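PDB 4AZI: beta-n-acetylhexosaminidase from Streptococcus pneumoniae, which probably releases terminal beta-linked N-acetylhexosamine residues from glycans by hydrolysis, as a family 20 glycoside hydrolase module of the pneumococcal exo-beta-D-N-acetylglucosaminidase StrH. Local coordinates for residues 277-282 and 302-307; 296-301 and 343-348. The protein carries 2 engineered substitutions. All coordinates share one frame; numbering follows the deposited sequence.

Contact 1 of 2, residues 277-282 and 302-307. With OAN (O-(2-acetamido-2-deoxy D-glucopyranosylidene) amino-N-phenylcarbamate), chain C.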
loop_
_atom_site.group_PDB
_atom_site.type_symbol
_atom_site.label_atom_id
_atom_site.label_comp_id
_atom_site.label_asym_id
_atom_site.label_seq_id
_atom_site.Cartn_x
_atom_site.Cartn_y
_atom_site.Cartn_z
ATOM N N GLY A 277 -8.018 9.998 3.209
ATOM C CA GLY A 277 -9.056 9.283 3.959
ATOM C C GLY A 277 -10.443 9.428 3.339
ATOM O O GLY A 277 -11.321 8.587 3.542
ATOM N N ASP A 278 -10.630 10.486 2.558
ATOM C CA ASP A 278 -11.883 10.708 1.828
ATOM C C ASP A 278 -12.242 9.520 0.933
ATOM O O ASP A 278 -13.414 9.254 0.683
ATOM C CB ASP A 278 -11.770 11.982 0.975
ATOM C CG ASP A 278 -11.897 13.259 1.793
ATOM O OD1 ASP A 278 -12.145 13.174 3.020
ATOM O OD2 ASP A 278 -11.746 14.354 1.207
ATOM N N TRP A 279 -11.222 8.814 0.450
ATOM C CA TRP A 279 -11.419 7.684 -0.463
ATOM C C TRP A 279 -11.383 6.309 0.192
ATOM O O TRP A 279 -11.308 5.294 -0.507
ATOM C CB TRP A 279 -10.426 7.770 -1.634
ATOM C CG TRP A 279 -10.444 9.107 -2.354
ATOM C CD1 TRP A 279 -11.556 9.847 -2.738
ATOM C CD2 TRP A 279 -9.288 9.898 -2.810
ATOM N NE1 TRP A 279 -11.179 11.014 -3.362
ATOM C CE2 TRP A 279 -9.837 11.103 -3.443
ATOM C CE3 TRP A 279 -7.905 9.741 -2.746
ATOM C CZ2 TRP A 279 -9.017 12.092 -3.986
ATOM C CZ3 TRP A 279 -7.090 10.743 -3.293
ATOM C CH2 TRP A 279 -7.636 11.885 -3.907
ATOM N N TYR A 280 -11.446 6.255 1.525
ATOM C CA TYR A 280 -11.404 4.983 2.268
ATOM C C TYR A 280 -12.736 4.222 2.166
ATOM O O TYR A 280 -13.803 4.831 2.236
ATOM C CB TYR A 280 -11.104 5.238 3.751
ATOM C CG TYR A 280 -9.644 5.439 4.127
ATOM C CD1 TYR A 280 -8.658 5.620 3.152
ATOM C CD2 TYR A 280 -9.255 5.465 5.465
ATOM C CE1 TYR A 280 -7.322 5.810 3.503
ATOM C CE2 TYR A 280 -7.928 5.655 5.824
ATOM C CZ TYR A 280 -6.963 5.812 4.843
ATOM O OH TYR A 280 -5.636 5.992 5.201
ATOM N N TYR A 281 -12.664 2.901 2.016
ATOM C CA TYR A 281 -13.841 2.026 2.158
ATOM C C TYR A 281 -13.506 0.789 2.983
ATOM O O TYR A 281 -12.555 0.076 2.667
ATOM C CB TYR A 281 -14.415 1.591 0.805
ATOM C CG TYR A 281 -15.521 0.548 0.940
ATOM C CD1 TYR A 281 -16.665 0.808 1.708
ATOM C CD2 TYR A 281 -15.415 -0.704 0.321
ATOM C CE1 TYR A 281 -17.667 -0.142 1.849
ATOM C CE2 TYR A 281 -16.419 -1.662 0.453
ATOM C CZ TYR A 281 -17.545 -1.373 1.217
ATOM O OH TYR A 281 -18.551 -2.311 1.359
ATOM N N ILE A 282 -14.294 0.552 4.034
ATOM C CA ILE A 282 -14.169 -0.642 4.872
ATOM C C ILE A 282 -15.203 -1.642 4.379
ATOM O O ILE A 282 -16.394 -1.315 4.305
ATOM C CB ILE A 282 -14.406 -0.321 6.375
ATOM C CG1 ILE A 282 -13.322 0.631 6.912
ATOM C CG2 ILE A 282 -14.454 -1.596 7.211
ATOM C CD1 ILE A 282 -13.710 1.352 8.194
ATOM N N GLY A 302 -15.401 11.953 -6.652
ATOM C CA GLY A 302 -15.704 13.138 -7.444
ATOM C C GLY A 302 -15.493 14.436 -6.687
ATOM O O GLY A 302 -14.937 15.384 -7.230
ATOM N N LYS A 303 -15.923 14.459 -5.427
ATOM C CA LYS A 303 -15.960 15.677 -4.603
ATOM C C LYS A 303 -14.593 16.178 -4.135
ATOM O O LYS A 303 -14.361 17.384 -4.077
ATOM C CB LYS A 303 -16.867 15.452 -3.388
ATOM C CG LYS A 303 -17.680 16.665 -2.964
ATOM C CD LYS A 303 -18.960 16.222 -2.261
ATOM C CE LYS A 303 -20.006 17.325 -2.270
ATOM N N THR A 304 -13.701 15.259 -3.778
ATOM C CA THR A 304 -12.341 15.615 -3.374
ATOM C C THR A 304 -11.449 15.608 -4.609
ATOM O O THR A 304 -11.417 14.610 -5.316
ATOM C CB THR A 304 -11.785 14.603 -2.358
ATOM O OG1 THR A 304 -12.695 14.484 -1.260
ATOM C CG2 THR A 304 -10.407 15.045 -1.842
ATOM N N PRO A 305 -10.718 16.718 -4.877
ATOM C CA PRO A 305 -9.838 16.705 -6.049
ATOM C C PRO A 305 -8.688 15.693 -5.951
ATOM O O PRO A 305 -8.233 15.358 -4.847
ATOM C CB PRO A 305 -9.319 18.144 -6.117
ATOM C CG PRO A 305 -10.383 18.957 -5.446
ATOM C CD PRO A 305 -10.864 18.077 -4.321
ATOM N N PHE A 306 -8.253 15.201 -7.109
ATOM C CA PHE A 306 -7.215 14.165 -7.220
ATOM C C PHE A 306 -5.949 14.592 -6.491
ATOM O O PHE A 306 -5.294 13.777 -5.840
ATOM C CB PHE A 306 -6.905 13.909 -8.705
ATOM C CG PHE A 306 -5.832 12.878 -8.954
ATOM C CD1 PHE A 306 -6.152 11.535 -9.062
ATOM C CD2 PHE A 306 -4.499 13.263 -9.122
ATOM C CE1 PHE A 306 -5.167 10.584 -9.318
ATOM C CE2 PHE A 306 -3.511 12.319 -9.371
ATOM C CZ PHE A 306 -3.848 10.977 -9.476
ATOM N N ASN A 307 -5.608 15.866 -6.617
ATOM C CA ASN A 307 -4.407 16.407 -6.000
ATOM C C ASN A 307 -4.612 16.940 -4.578
ATOM O O ASN A 307 -3.656 17.424 -3.960
ATOM C CB ASN A 307 -3.795 17.503 -6.892
ATOM C CG ASN A 307 -3.091 16.942 -8.124
ATOM O OD1 ASN A 307 -2.543 15.839 -8.099
ATOM N ND2 ASN A 307 -3.093 17.715 -9.211
HETATM C CAH OAN C . -3.207 4.631 7.814
HETATM C CAG OAN C . -4.650 4.185 8.093
HETATM O OAN OAN C . -5.550 4.501 7.328
HETATM N NAI OAN C . -4.823 3.465 9.203
HETATM C CAB OAN C . -6.118 2.920 9.663
HETATM C CAC OAN C . -6.400 1.597 8.949
HETATM O OAJ OAN C . -5.705 0.538 9.620
HETATM C CAD OAN C . -7.891 1.294 8.917
HETATM O OAK OAN C . -8.059 0.043 8.264
HETATM C CAE OAN C . -8.616 2.392 8.124
HETATM C CAF OAN C . -10.138 2.236 8.057
HETATM O OAM OAN C . -10.712 2.376 9.360
HETATM O OAL OAN C . -8.328 3.727 8.620
HETATM C CAA OAN C . -7.276 3.922 9.472
HETATM N NAY OAN C . -7.267 5.050 10.150
HETATM O OAQ OAN C . -8.323 5.886 9.936
HETATM C CAP OAN C . -8.670 6.645 11.017
HETATM O OAR OAN C . -9.566 7.485 10.910
HETATM N NAO OAN C . -8.000 6.414 12.157
HETATM C CAS OAN C . -8.168 7.082 13.309
HETATM C CAT OAN C . -7.035 7.610 13.929
HETATM C CAU OAN C . -7.147 8.310 15.130
HETATM C CAV OAN C . -8.398 8.489 15.717
HETATM C CAW OAN C . -9.542 7.960 15.103
HETATM C CAX OAN C . -9.429 7.255 13.901
#

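Contact 2 of 2, residues 296-301 and 343-348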
loop_
_atom_site.group_PDB
_atom_site.type_symbol
_atom_site.label_atom_id
_atom_site.label_comp_id
_atom_site.label_asym_id
_atom_site.label_seq_id
_atom_site.Cartn_x
_atom_site.Cartn_y
_atom_site.Cartn_z
ATOM N N LYS A 296 -20.446 7.220 0.536
ATOM C CA LYS A 296 -19.642 8.424 0.733
ATOM C C LYS A 296 -18.282 8.352 0.016
ATOM O O LYS A 296 -17.824 9.346 -0.567
ATOM C CB LYS A 296 -19.460 8.680 2.233
ATOM C CG LYS A 296 -18.560 9.858 2.592
ATOM C CD LYS A 296 -19.197 11.200 2.250
ATOM C CE LYS A 296 -20.196 11.642 3.306
ATOM N NZ LYS A 296 -20.711 13.009 3.009
ATOM N N ALA A 297 -17.641 7.184 0.076
ATOM C CA ALA A 297 -16.384 6.946 -0.639
ATOM C C ALA A 297 -16.571 7.219 -2.127
ATOM O O ALA A 297 -15.771 7.928 -2.750
ATOM C CB ALA A 297 -15.890 5.523 -0.411
ATOM N N ILE A 298 -17.638 6.659 -2.686
ATOM C CA ILE A 298 -17.989 6.872 -4.090
ATOM C C ILE A 298 -18.229 8.348 -4.413
ATOM O O ILE A 298 -17.732 8.842 -5.437
ATOM C CB ILE A 298 -19.174 5.976 -4.524
ATOM C CG1 ILE A 298 -18.705 4.519 -4.580
ATOM C CG2 ILE A 298 -19.718 6.429 -5.878
ATOM C CD1 ILE A 298 -19.806 3.486 -4.727
ATOM N N GLU A 299 -18.986 9.034 -3.551
ATOM C CA GLU A 299 -19.219 10.477 -3.674
ATOM C C GLU A 299 -17.887 11.219 -3.720
ATOM O O GLU A 299 -17.643 12.006 -4.635
ATOM C CB GLU A 299 -20.077 11.009 -2.510
ATOM C CG GLU A 299 -20.502 12.467 -2.659
ATOM C CD GLU A 299 -21.090 13.059 -1.384
ATOM O OE1 GLU A 299 -21.079 12.374 -0.340
ATOM O OE2 GLU A 299 -21.557 14.220 -1.418
ATOM N N ASN A 300 -17.022 10.930 -2.748
ATOM C CA ASN A 300 -15.738 11.640 -2.595
ATOM C C ASN A 300 -14.740 11.472 -3.744
ATOM O O ASN A 300 -13.869 12.330 -3.930
ATOM C CB ASN A 300 -15.057 11.285 -1.265
ATOM C CG ASN A 300 -15.828 11.776 -0.054
ATOM O OD1 ASN A 300 -15.770 11.161 1.008
ATOM N ND2 ASN A 300 -16.529 12.897 -0.197
ATOM N N THR A 301 -14.846 10.381 -4.501
ATOM C CA THR A 301 -14.001 10.215 -5.694
ATOM C C THR A 301 -14.220 11.344 -6.698
ATOM O O THR A 301 -13.333 11.645 -7.496
ATOM C CB THR A 301 -14.202 8.867 -6.417
ATOM O OG1 THR A 301 -15.550 8.760 -6.903
ATOM C CG2 THR A 301 -13.865 7.697 -5.502
ATOM N N PHE A 343 -14.827 -2.559 -7.432
ATOM C CA PHE A 343 -14.759 -2.207 -8.848
ATOM C C PHE A 343 -15.532 -0.923 -9.140
ATOM O O PHE A 343 -15.052 -0.072 -9.891
ATOM C CB PHE A 343 -15.257 -3.369 -9.722
ATOM C CG PHE A 343 -14.268 -4.503 -9.868
ATOM C CD1 PHE A 343 -13.127 -4.579 -9.067
ATOM C CD2 PHE A 343 -14.496 -5.517 -10.797
ATOM C CE1 PHE A 343 -12.224 -5.625 -9.207
ATOM C CE2 PHE A 343 -13.596 -6.569 -10.941
ATOM C CZ PHE A 343 -12.460 -6.623 -10.144
ATOM N N GLU A 344 -16.710 -0.765 -8.540
ATOM C CA GLU A 344 -17.456 0.488 -8.708
ATOM C C GLU A 344 -16.673 1.685 -8.144
ATOM O O GLU A 344 -16.610 2.748 -8.767
ATOM C CB GLU A 344 -18.849 0.415 -8.079
ATOM C CG GLU A 344 -19.681 1.664 -8.357
ATOM C CD GLU A 344 -20.999 1.708 -7.605
ATOM O OE1 GLU A 344 -21.280 0.784 -6.813
ATOM O OE2 GLU A 344 -21.751 2.684 -7.803
ATOM N N LEU A 345 -16.072 1.500 -6.971
ATOM C CA LEU A 345 -15.285 2.557 -6.343
ATOM C C LEU A 345 -14.077 2.931 -7.209
ATOM O O LEU A 345 -13.838 4.113 -7.466
ATOM C CB LEU A 345 -14.856 2.140 -4.928
ATOM C CG LEU A 345 -14.191 3.163 -4.003
ATOM C CD1 LEU A 345 -14.972 4.465 -3.914
ATOM C CD2 LEU A 345 -14.009 2.562 -2.616
ATOM N N MET A 346 -13.343 1.916 -7.671
ATOM C CA MET A 346 -12.221 2.113 -8.581
ATOM C C MET A 346 -12.624 2.825 -9.867
ATOM O O MET A 346 -11.925 3.726 -10.311
ATOM C CB MET A 346 -11.558 0.780 -8.930
ATOM C CG MET A 346 -10.780 0.159 -7.788
ATOM S SD MET A 346 -10.222 -1.496 -8.200
ATOM C CE MET A 346 -8.916 -1.129 -9.374
ATOM N N THR A 347 -13.742 2.404 -10.460
ATOM C CA THR A 347 -14.228 2.973 -11.718
ATOM C C THR A 347 -14.607 4.449 -11.553
ATOM O O THR A 347 -14.246 5.282 -12.390
ATOM C CB THR A 347 -15.423 2.162 -12.273
ATOM O OG1 THR A 347 -15.026 0.797 -12.454
ATOM C CG2 THR A 347 -15.909 2.726 -13.604
ATOM N N ALA A 348 -15.310 4.762 -10.465
ATOM C CA ALA A 348 -15.701 6.138 -10.147
ATOM C C ALA A 348 -14.503 7.095 -10.042
ATOM O O ALA A 348 -14.525 8.186 -10.615
ATOM C CB ALA A 348 -16.528 6.170 -8.871
#

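Contact 1 of 2, residues 277-282 and 302-307
The carbonyl oxygen of F306 is gripped by two donors, a hydrogen bond from S324 OG and a weak one from N274 ND2. The benzo edge of W279 also abuts it, with W279 CH2 3.6 Å from F306 O. Next along that edge, W279 CZ2 lies 3.5 Å from P305 O, and T304 O sits in the ring plane, so three successive carbonyls line the rim of the indole. The ring's own polar atom, NE1, donates to N300 O on helix 294-303, which fixes the ring's rotation. W279 CG stands anti to its carbonyl carbon (chi1 -53°), and the indole end thus reaches the chain leaving the helix. T304, the first residue past the helical backbone, turns OG1 beside its own N and donates to D278 OD2 at 2.6 Å, from 32° above the carboxylate plane. Beyond this turn, Y280 belongs to the ligand pocket: its OH donates to the acetamido oxygen OAN of the inhibitor at 2.6 Å, consistent with the substrate-assisted mechanism of family 20. I282 CD1 touches the sugar oxygen OAM at 3.4 Å. The contact ties the 3-10 break in strand 271-282 to the chain leaving helix 294-303, in a beta-alpha-beta unit completed by strand 321-329; strand 271-282 then carries Y280 and I282 to the active-site end of the TIM barrel.

Contact 2 of 2, residues 296-301 and 343-348
L345 CD1 is the centre of the tight, buried part of this contact: with CG anti to the backbone N (chi1 -171°), the methyl presses on the backbone of helix 294-303, 3.7 Å from both A297 C and I298 N. A297 CB, I298 CG1 and T301 CG2 each come to 3.8 Å of the same methyl, L345 CD1. About one turn further along helix 339-352, A348 CB comes within 3.4 Å of T301 OG1. That hydroxyl takes the crowded position between N and carbonyl carbon (chi1 63°) and donates back to I298 O at 2.6 Å, in the carbonyl plane on a lone pair, so its polarity is satisfied within its own helix. The two segments run nearly parallel, 16° apart with axes 9.0 Å from each other, as expected of neighbouring outer helices of a TIM barrel; L326 and I328 of strand 321-329 underlie L345. The fit is looser between I298 CG2 and A348 CB, which stand 4.4 Å apart. E344 forms a close but solvent-exposed edge, its extended side chain crossing I298 at about a right angle. There I298 CD1 rests over the face of the E344 carboxylate, 3.6 Å from E344 CD and about equally far from both oxygens.

How the contacts relate
From the N terminus, the chain first runs through 277-282 at the end of the seventh barrel strand, then through 296-301 and directly on into 302-307, and finally, after strand 321-329, into 343-348. Contact 1 closes a loop of 19 residues around most of helix 294-303; contact 2 closes one of 41 that includes the eighth strand. The segments alternate, so the two loops cross rather than nest, sharing helix 294-303. Their centres are 8 Å apart and they touch directly: A297 CB packs 3.4 Å from Y280 O, and L345 CD2 3.6 Å from Y281 CB. Contact 1 ties the seventh strand to the chain leaving helix 294-303, and contact 2 ties that helix to helix 339-352.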